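Local coordinates for protein aspartate-semialdehyde dehydrogenase (Vibrio cholerae, PDB 2R00) that catalyses the NADPH-dependent reductive dephosphorylation of L-aspartyl-4-phosphate to L-aspartate-semialdehyde, an early step toward lysine and methionine, at residues A[69-74]-A[90-95]; A[97-102]-A[123-128]; A[105-110]-A[221-226]. All blocks are in the same frame, centred on the assembly; numbering follows the deposited sequence.

Interaction 1: A[69-74]-A[90-95]; sequences ALFSAG and VVVIDN
With CG of Phe71 anti to its own carbonyl carbon (chi1 -83°) and CG1 of Val92 anti to its backbone N (chi1 180°), the ring and the methyl meet on one face of a parallel sheet. The strands belong to a right-handed beta-alpha-beta unit of the Rossmann fold, 68-71 and 91-94, joined by helix 75-87. Val92 CG1 sits over the centre of the Phe71 ring, 3.7 Å from the centroid, a CH-pi contact. Helix 75-87 packs on this face through Trp81 and Ala82, so a broad, flat phenylalanine suits the place. On the other face Leu70 and Ile93 run side by side, CD2 of Leu70 3.9 Å from CD1 of Ile93; helices 14-25 and 316-335 pack there. Branched aliphatic residues fill such a core without leaving polar groups to satisfy. Four backbone hydrogen bonds tie the strands, from Ala69 N to Val91 O through to Asn95 N to Phe71 O. The buried carboxylate of Asp94 is held by hydroxyls, OD1 by Ser78 and OD2 by Thr96. Past the strand ends, one water accepts from Gly74 N at 3.1 Å and donates to Asn95 O at 2.9 Å.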
loop_
_atom_site.group_PDB
_atom_site.type_symbol
_atom_site.label_atom_id
_atom_site.label_comp_id
_atom_site.label_asym_id
_atom_site.label_seq_id
_atom_site.Cartn_x
_atom_site.Cartn_y
_atom_site.Cartn_z
ATOM N N ALA A 69 -13.805 -13.571 -31.342
ATOM C CA ALA A 69 -12.893 -14.448 -30.624
ATOM C C ALA A 69 -12.378 -13.737 -29.387
ATOM O O ALA A 69 -12.092 -12.547 -29.439
ATOM C CB ALA A 69 -11.732 -14.878 -31.521
ATOM N N LEU A 70 -12.292 -14.472 -28.282
ATOM C CA LEU A 70 -11.661 -13.991 -27.061
ATOM C C LEU A 70 -10.312 -14.686 -26.949
ATOM O O LEU A 70 -10.250 -15.914 -26.898
ATOM C CB LEU A 70 -12.530 -14.303 -25.820
ATOM C CG LEU A 70 -14.042 -14.057 -25.833
ATOM C CD1 LEU A 70 -14.701 -14.534 -24.532
ATOM C CD2 LEU A 70 -14.378 -12.589 -26.073
ATOM N N PHE A 71 -9.236 -13.903 -26.926
ATOM C CA PHE A 71 -7.875 -14.448 -26.868
ATOM C C PHE A 71 -7.308 -14.297 -25.466
ATOM O O PHE A 71 -7.326 -13.202 -24.899
ATOM C CB PHE A 71 -6.948 -13.681 -27.831
ATOM C CG PHE A 71 -6.990 -14.145 -29.278
ATOM C CD1 PHE A 71 -8.151 -14.678 -29.857
ATOM C CD2 PHE A 71 -5.865 -13.977 -30.087
ATOM C CE1 PHE A 71 -8.158 -15.081 -31.203
ATOM C CE2 PHE A 71 -5.862 -14.382 -31.428
ATOM C CZ PHE A 71 -7.016 -14.925 -31.990
ATOM N N SER A 72 -6.786 -15.381 -24.912
ATOM C CA SER A 72 -6.032 -15.281 -23.658
ATOM C C SER A 72 -4.974 -16.364 -23.551
ATOM O O SER A 72 -4.962 -17.131 -22.592
ATOM C CB SER A 72 -6.970 -15.314 -22.439
ATOM O OG SER A 72 -6.264 -14.929 -21.260
ATOM N N ALA A 73 -4.078 -16.412 -24.536
ATOM C CA ALA A 73 -2.991 -17.395 -24.559
ATOM C C ALA A 73 -1.602 -16.752 -24.578
ATOM O O ALA A 73 -0.640 -17.371 -25.006
ATOM C CB ALA A 73 -3.162 -18.344 -25.744
ATOM N N GLY A 74 -1.500 -15.506 -24.122
ATOM C CA GLY A 74 -0.206 -14.838 -24.027
ATOM C C GLY A 74 0.024 -13.942 -25.228
ATOM O O GLY A 74 -0.510 -14.192 -26.305
ATOM N N VAL A 90 -13.063 -11.960 -38.320
ATOM C CA VAL A 90 -13.379 -12.131 -36.891
ATOM C C VAL A 90 -13.012 -10.852 -36.105
ATOM O O VAL A 90 -11.988 -10.219 -36.383
ATOM C CB VAL A 90 -12.591 -13.329 -36.285
ATOM C CG1 VAL A 90 -13.058 -13.646 -34.872
ATOM C CG2 VAL A 90 -12.713 -14.556 -37.163
ATOM N N VAL A 91 -13.838 -10.476 -35.124
ATOM C CA VAL A 91 -13.472 -9.407 -34.206
ATOM C C VAL A 91 -12.844 -10.024 -32.958
ATOM O O VAL A 91 -13.483 -10.810 -32.244
ATOM C CB VAL A 91 -14.660 -8.453 -33.856
ATOM C CG1 VAL A 91 -14.171 -7.270 -32.995
ATOM C CG2 VAL A 91 -15.314 -7.939 -35.118
ATOM N N VAL A 92 -11.577 -9.680 -32.722
ATOM C CA VAL A 92 -10.787 -10.279 -31.649
ATOM C C VAL A 92 -10.818 -9.366 -30.427
ATOM O O VAL A 92 -10.533 -8.176 -30.525
ATOM C CB VAL A 92 -9.319 -10.528 -32.084
ATOM C CG1 VAL A 92 -8.496 -11.153 -30.953
ATOM C CG2 VAL A 92 -9.263 -11.401 -33.340
ATOM N N ILE A 93 -11.202 -9.927 -29.288
ATOM C CA ILE A 93 -11.087 -9.232 -28.012
ATOM C C ILE A 93 -9.884 -9.854 -27.308
ATOM O O ILE A 93 -9.887 -11.042 -26.997
ATOM C CB ILE A 93 -12.403 -9.312 -27.178
ATOM C CG1 ILE A 93 -13.526 -8.544 -27.906
ATOM C CG2 ILE A 93 -12.170 -8.762 -25.768
ATOM C CD1 ILE A 93 -14.942 -9.077 -27.664
ATOM N N ASP A 94 -8.837 -9.048 -27.121
ATOM C CA ASP A 94 -7.522 -9.574 -26.776
ATOM C C ASP A 94 -7.142 -9.324 -25.333
ATOM O O ASP A 94 -6.895 -8.190 -24.939
ATOM C CB ASP A 94 -6.434 -8.990 -27.680
ATOM C CG ASP A 94 -5.133 -9.746 -27.562
ATOM O OD1 ASP A 94 -5.188 -10.993 -27.625
ATOM O OD2 ASP A 94 -4.067 -9.108 -27.398
ATOM N N ASN A 95 -7.058 -10.398 -24.564
ATOM C CA ASN A 95 -6.644 -10.288 -23.172
ATOM C C ASN A 95 -5.153 -10.540 -23.012
ATOM O O ASN A 95 -4.740 -11.466 -22.304
ATOM C CB ASN A 95 -7.473 -11.207 -22.274
ATOM C CG ASN A 95 -7.140 -11.032 -20.803
ATOM O OD1 ASN A 95 -7.235 -9.938 -20.262
ATOM N ND2 ASN A 95 -6.711 -12.104 -20.170
HETATM O O HOH W 1 -3.119 -13.848 -22.039
#

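Interaction 2: A[97-102]-A[123-128]; sequences SHFRYD and RNIIAN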
loop_
_atom_site.group_PDB
_atom_site.type_symbol
_atom_site.label_atom_id
_atom_site.label_comp_id
_atom_site.label_asym_id
_atom_site.label_seq_id
_atom_site.Cartn_x
_atom_site.Cartn_y
_atom_site.Cartn_z
ATOM N N SER A 97 -1.175 -7.989 -23.208
ATOM C CA SER A 97 -0.623 -6.634 -23.342
ATOM C C SER A 97 -0.324 -6.263 -24.794
ATOM O O SER A 97 -0.108 -5.086 -25.100
ATOM C CB SER A 97 0.655 -6.484 -22.506
ATOM O OG SER A 97 1.601 -7.441 -22.936
ATOM N N HIS A 98 -0.319 -7.244 -25.697
ATOM C CA HIS A 98 0.243 -6.993 -27.040
ATOM C C HIS A 98 -0.337 -5.787 -27.787
ATOM O O HIS A 98 0.435 -4.949 -28.272
ATOM C CB HIS A 98 0.272 -8.235 -27.954
ATOM C CG HIS A 98 0.966 -7.971 -29.258
ATOM N ND1 HIS A 98 2.334 -7.821 -29.354
ATOM C CD2 HIS A 98 0.479 -7.772 -30.504
ATOM C CE1 HIS A 98 2.658 -7.529 -30.602
ATOM N NE2 HIS A 98 1.550 -7.500 -31.322
ATOM N N PHE A 99 -1.665 -5.683 -27.874
ATOM C CA PHE A 99 -2.302 -4.603 -28.669
ATOM C C PHE A 99 -2.816 -3.407 -27.877
ATOM O O PHE A 99 -3.424 -2.498 -28.449
ATOM C CB PHE A 99 -3.458 -5.145 -29.510
ATOM C CG PHE A 99 -3.044 -6.129 -30.547
ATOM C CD1 PHE A 99 -2.447 -5.708 -31.724
ATOM C CD2 PHE A 99 -3.275 -7.488 -30.357
ATOM C CE1 PHE A 99 -2.056 -6.632 -32.694
ATOM C CE2 PHE A 99 -2.904 -8.417 -31.324
ATOM C CZ PHE A 99 -2.289 -7.993 -32.491
ATOM N N ARG A 100 -2.569 -3.390 -26.570
ATOM C CA ARG A 100 -3.141 -2.339 -25.706
ATOM C C ARG A 100 -2.673 -0.925 -26.059
ATOM O O ARG A 100 -3.390 0.027 -25.803
ATOM C CB ARG A 100 -2.838 -2.606 -24.226
ATOM C CG ARG A 100 -3.431 -3.888 -23.659
ATOM C CD ARG A 100 -3.189 -3.996 -22.165
ATOM N NE ARG A 100 -3.709 -5.269 -21.666
ATOM C CZ ARG A 100 -3.146 -5.998 -20.709
ATOM N NH1 ARG A 100 -2.031 -5.587 -20.123
ATOM N NH2 ARG A 100 -3.702 -7.147 -20.345
ATOM N N TYR A 101 -1.473 -0.794 -26.622
ATOM C CA TYR A 101 -0.820 0.530 -26.797
ATOM C C TYR A 101 -0.834 0.980 -28.257
ATOM O O TYR A 101 -0.359 2.068 -28.577
ATOM C CB TYR A 101 0.612 0.529 -26.178
ATOM C CG TYR A 101 0.589 -0.174 -24.841
ATOM C CD1 TYR A 101 0.946 -1.520 -24.733
ATOM C CD2 TYR A 101 0.115 0.480 -23.698
ATOM C CE1 TYR A 101 0.860 -2.187 -23.512
ATOM C CE2 TYR A 101 0.025 -0.186 -22.473
ATOM C CZ TYR A 101 0.390 -1.517 -22.395
ATOM O OH TYR A 101 0.295 -2.175 -21.192
ATOM N N ASP A 102 -1.398 0.143 -29.129
ATOM C CA ASP A 102 -1.544 0.471 -30.547
ATOM C C ASP A 102 -2.521 1.630 -30.728
ATOM O O ASP A 102 -3.669 1.559 -30.290
ATOM C CB ASP A 102 -1.987 -0.752 -31.365
ATOM C CG ASP A 102 -0.875 -1.785 -31.521
ATOM O OD1 ASP A 102 -0.629 -2.518 -30.552
ATOM O OD2 ASP A 102 -0.239 -1.854 -32.601
ATOM N N ARG A 123 -9.037 -2.412 -37.134
ATOM C CA ARG A 123 -8.154 -3.579 -37.223
ATOM C C ARG A 123 -8.869 -4.897 -36.899
ATOM O O ARG A 123 -8.247 -5.968 -36.929
ATOM C CB ARG A 123 -6.971 -3.411 -36.249
ATOM C CG ARG A 123 -5.913 -2.396 -36.705
ATOM C CD ARG A 123 -4.650 -3.098 -37.264
ATOM N NE ARG A 123 -3.459 -2.894 -36.403
ATOM C CZ ARG A 123 -2.613 -3.852 -36.021
ATOM N NH1 ARG A 123 -2.804 -5.100 -36.399
ATOM N NH2 ARG A 123 -1.554 -3.563 -35.254
ATOM N N ASN A 124 -10.159 -4.821 -36.566
ATOM C CA ASN A 124 -10.922 -5.979 -36.074
ATOM C C ASN A 124 -10.337 -6.523 -34.772
ATOM O O ASN A 124 -10.390 -7.727 -34.495
ATOM C CB ASN A 124 -11.049 -7.084 -37.136
ATOM C CG ASN A 124 -12.090 -6.754 -38.212
ATOM O OD1 ASN A 124 -12.853 -5.784 -38.098
ATOM N ND2 ASN A 124 -12.112 -7.560 -39.270
ATOM N N ILE A 125 -9.782 -5.615 -33.970
ATOM C CA ILE A 125 -9.261 -5.968 -32.656
ATOM C C ILE A 125 -9.668 -4.906 -31.641
ATOM O O ILE A 125 -9.628 -3.701 -31.942
ATOM C CB ILE A 125 -7.707 -6.126 -32.656
ATOM C CG1 ILE A 125 -7.240 -7.131 -33.716
ATOM C CG2 ILE A 125 -7.214 -6.600 -31.281
ATOM C CD1 ILE A 125 -5.767 -6.987 -34.067
ATOM N N ILE A 126 -10.081 -5.377 -30.461
ATOM C CA ILE A 126 -10.296 -4.546 -29.275
ATOM C C ILE A 126 -9.405 -5.136 -28.169
ATOM O O ILE A 126 -9.368 -6.340 -27.992
ATOM C CB ILE A 126 -11.780 -4.604 -28.782
ATOM C CG1 ILE A 126 -12.755 -4.230 -29.910
ATOM C CG2 ILE A 126 -11.982 -3.692 -27.577
ATOM C CD1 ILE A 126 -14.207 -4.682 -29.664
ATOM N N ALA A 127 -8.694 -4.288 -27.437
ATOM C CA ALA A 127 -7.756 -4.752 -26.404
ATOM C C ALA A 127 -8.423 -4.712 -25.037
ATOM O O ALA A 127 -9.095 -3.731 -24.708
ATOM C CB ALA A 127 -6.513 -3.884 -26.414
ATOM N N ASN A 128 -8.248 -5.787 -24.264
ATOM C CA ASN A 128 -8.738 -5.894 -22.888
ATOM C C ASN A 128 -7.616 -5.361 -22.009
ATOM O O ASN A 128 -6.478 -5.794 -22.174
ATOM C CB ASN A 128 -9.006 -7.378 -22.552
ATOM C CG ASN A 128 -10.001 -7.585 -21.394
ATOM O OD1 ASN A 128 -9.749 -8.375 -20.466
ATOM N ND2 ASN A 128 -11.144 -6.929 -21.471
HETATM O O HOH W 2 -0.821 -0.345 -34.758
#
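Arg123 opens the segment 123-128 by reaching Asp102 through a chain bent at chi2 (-103°) and chi3 (-113°). Its NH2 forms a salt bridge of 3.4 Å with Asp102 OD2, the carboxylate and guanidinium planes standing 79° apart. A water donates to Asp102 OD2 and accepts weakly from Arg123 NH2, while NE makes a second salt bridge, to Asp104. Arginine suits this partly exposed place because it can serve several acceptors at once, and its NH2 also lies at the edge of the Phe99 ring. Further along, Ile125 sends CD1 over one face of that ring, offset toward the rim and 4.0 Å from the centroid; His98 CD2 lies over the opposite face, so the buried ring is sandwiched. Ala127 offers only a methyl, and its CB can therefore come within 3.8 Å of Arg100 CA, letting the turn approach the strand. At Asn128 the contact becomes polar again: Arg100, extended from CG to NE, donates from NE to a lone pair of Asn128 O at 2.9 Å. That bond probably helps aim the guanidinium, which is predicted to bind phosphate, as is nearby Lys215. Strand 125-127 edges the nucleotide-binding sheet beside strand 91-94, with helix 316-335 behind Ile126 and Asn128, while the 97-102 turns touch helix 75-87 through His98 and Phe99 and helix 211-223 through Ser97 and Tyr101.

Interaction 3: A[105-110]-A[221-226]; sequences IPLVVP and QKIFND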
loop_
_atom_site.group_PDB
_atom_site.type_symbol
_atom_site.label_atom_id
_atom_site.label_comp_id
_atom_site.label_asym_id
_atom_site.label_seq_id
_atom_site.Cartn_x
_atom_site.Cartn_y
_atom_site.Cartn_z
ATOM N N ILE A 105 -6.043 0.920 -32.080
ATOM C CA ILE A 105 -6.813 -0.163 -31.454
ATOM C C ILE A 105 -7.398 0.332 -30.137
ATOM O O ILE A 105 -6.652 0.821 -29.284
ATOM C CB ILE A 105 -5.946 -1.443 -31.262
ATOM C CG1 ILE A 105 -5.552 -2.011 -32.640
ATOM C CG2 ILE A 105 -6.682 -2.491 -30.371
ATOM C CD1 ILE A 105 -4.609 -3.229 -32.631
ATOM N N PRO A 106 -8.739 0.232 -29.976
ATOM C CA PRO A 106 -9.370 0.676 -28.738
ATOM C C PRO A 106 -9.007 -0.208 -27.543
ATOM O O PRO A 106 -8.901 -1.428 -27.680
ATOM C CB PRO A 106 -10.871 0.540 -29.040
ATOM C CG PRO A 106 -10.947 -0.544 -30.071
ATOM C CD PRO A 106 -9.731 -0.305 -30.931
ATOM N N LEU A 107 -8.827 0.422 -26.382
ATOM C CA LEU A 107 -8.567 -0.279 -25.121
ATOM C C LEU A 107 -9.739 -0.007 -24.186
ATOM O O LEU A 107 -9.915 1.120 -23.738
ATOM C CB LEU A 107 -7.272 0.245 -24.491
ATOM C CG LEU A 107 -6.857 -0.250 -23.095
ATOM C CD1 LEU A 107 -6.504 -1.748 -23.175
ATOM C CD2 LEU A 107 -5.668 0.564 -22.553
ATOM N N VAL A 108 -10.525 -1.036 -23.876
ATOM C CA VAL A 108 -11.888 -0.795 -23.392
ATOM C C VAL A 108 -12.213 -1.343 -22.001
ATOM O O VAL A 108 -11.993 -2.511 -21.724
ATOM C CB VAL A 108 -12.946 -1.291 -24.428
ATOM C CG1 VAL A 108 -14.352 -1.121 -23.893
ATOM C CG2 VAL A 108 -12.768 -0.549 -25.772
ATOM N N VAL A 109 -12.731 -0.462 -21.144
ATOM C CA VAL A 109 -13.451 -0.826 -19.922
ATOM C C VAL A 109 -14.905 -0.354 -20.131
ATOM O O VAL A 109 -15.160 0.854 -20.181
ATOM C CB VAL A 109 -12.867 -0.106 -18.671
ATOM C CG1 VAL A 109 -13.745 -0.360 -17.431
ATOM C CG2 VAL A 109 -11.414 -0.534 -18.413
ATOM N N PRO A 110 -15.848 -1.305 -20.326
ATOM C CA PRO A 110 -17.229 -0.966 -20.707
ATOM C C PRO A 110 -17.989 0.015 -19.808
ATOM O O PRO A 110 -18.881 0.688 -20.296
ATOM C CB PRO A 110 -17.931 -2.330 -20.747
ATOM C CG PRO A 110 -16.847 -3.285 -21.044
ATOM C CD PRO A 110 -15.660 -2.765 -20.281
ATOM N N GLN A 221 -4.357 6.763 -19.201
ATOM C CA GLN A 221 -4.523 7.937 -20.060
ATOM C C GLN A 221 -5.315 7.639 -21.335
ATOM O O GLN A 221 -6.104 8.482 -21.786
ATOM C CB GLN A 221 -3.154 8.520 -20.420
ATOM C CG GLN A 221 -2.442 9.186 -19.243
ATOM C CD GLN A 221 -1.055 9.689 -19.601
ATOM O OE1 GLN A 221 -0.439 9.234 -20.572
ATOM N NE2 GLN A 221 -0.546 10.621 -18.805
ATOM N N LYS A 222 -5.078 6.462 -21.921
ATOM C CA LYS A 222 -5.822 5.998 -23.095
ATOM C C LYS A 222 -7.309 5.798 -22.790
ATOM O O LYS A 222 -8.169 6.296 -23.522
ATOM C CB LYS A 222 -5.227 4.697 -23.646
ATOM C CG LYS A 222 -5.859 4.198 -24.941
ATOM C CD LYS A 222 -4.991 3.141 -25.623
ATOM C CE LYS A 222 -5.496 2.780 -27.029
ATOM N NZ LYS A 222 -4.503 1.897 -27.762
ATOM N N ILE A 223 -7.612 5.063 -21.727
ATOM C CA ILE A 223 -9.003 4.752 -21.387
ATOM C C ILE A 223 -9.794 6.027 -21.062
ATOM O O ILE A 223 -10.902 6.207 -21.562
ATOM C CB ILE A 223 -9.108 3.681 -20.281
ATOM C CG1 ILE A 223 -8.565 2.349 -20.813
ATOM C CG2 ILE A 223 -10.565 3.495 -19.817
ATOM C CD1 ILE A 223 -8.108 1.351 -19.735
ATOM N N PHE A 224 -9.206 6.914 -20.264
ATOM C CA PHE A 224 -9.817 8.223 -19.982
ATOM C C PHE A 224 -9.807 9.129 -21.210
ATOM O O PHE A 224 -10.510 10.145 -21.245
ATOM C CB PHE A 224 -9.081 8.944 -18.840
ATOM C CG PHE A 224 -9.527 8.540 -17.438
ATOM C CD1 PHE A 224 -10.875 8.418 -17.115
ATOM C CD2 PHE A 224 -8.584 8.336 -16.432
ATOM C CE1 PHE A 224 -11.283 8.072 -15.810
ATOM C CE2 PHE A 224 -8.982 7.991 -15.124
ATOM C CZ PHE A 224 -10.337 7.860 -14.819
ATOM N N ASN A 225 -8.994 8.764 -22.203
ATOM C CA ASN A 225 -8.739 9.589 -23.385
ATOM C C ASN A 225 -8.319 11.009 -22.999
ATOM O O ASN A 225 -8.832 12.001 -23.530
ATOM C CB ASN A 225 -9.950 9.595 -24.332
ATOM C CG ASN A 225 -9.609 10.137 -25.705
ATOM O OD1 ASN A 225 -8.480 9.985 -26.191
ATOM N ND2 ASN A 225 -10.578 10.788 -26.336
ATOM N N ASP A 226 -7.379 11.098 -22.060
ATOM C CA ASP A 226 -7.032 12.372 -21.460
ATOM C C ASP A 226 -5.536 12.405 -21.136
ATOM O O ASP A 226 -5.120 11.995 -20.048
ATOM C CB ASP A 226 -7.906 12.600 -20.220
ATOM C CG ASP A 226 -7.685 13.961 -19.568
ATOM O OD1 ASP A 226 -8.475 14.302 -18.652
ATOM O OD2 ASP A 226 -6.731 14.678 -19.944
#
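Ile223 and Leu107 make the tight half of this contact, where the C-terminal end of helix 211-223 meets an extended piece of chain. CD1 of Ile223 lies 3.8 Å from Leu107 CD2 and 4.0 Å from Val109 CG2, while CG1 of Ile223 comes within 3.4 Å of Leu107 O. Leu107 CG is anti to its backbone N (chi1 174°), and both CG and CD2 rest against the end of the isoleucine. Helix 131-147 closes round the same cluster, touching Ile223 through Leu137 and Val109 through Val138; aliphatic residues are fitting here because Leu107, Val109 and Ile223 are all buried.

The other half is more open. Lys222, partly exposed, runs fully extended past Leu107, its CD 3.9 Å from Leu107 CB, so the methylenes shield the leucine while the amine travels on. NZ donates to Ile105 O at 2.8 Å, nearly in line with the carbonyl, and shares itself with Asp102 O and Arg100 O. A Schellman motif ends the helix, with Asn225, exposed and of positive phi, as its C-prime residue.

The contact thus joins the nucleotide-binding part of the chain to a helix of the dimerisation part by apolar packing and one ammonium group. Since three backbone carbonyls accept from NZ, their dipoles probably stabilise its charge, and the shared grip would help hold the curved 100-105 chain in shape.

Overall arrangement
Interactions 1 and 2 share the nucleotide-binding sheet: strand 91-94 belongs to the first and bonds strand 125-127 of the second, through Val92 O to Ile126 N and Asp94 O to Asn128 N. Interaction 1 is the most regular, with strand bonds and apolar faces in the core. Interaction 2, at the sheet edge, mixes a buried ring with a salt bridge nearer solvent. Interaction 3 lies beyond the edge strand, where 105-110 meets helix 211-223; it too is mostly buried, Lys222 being its partly exposed member, and its polar part is an ammonium on backbone carbonyls. Lys222 and the Pro106 O to Ala127 N bond link it to interaction 2, whereas it does not touch interaction 1.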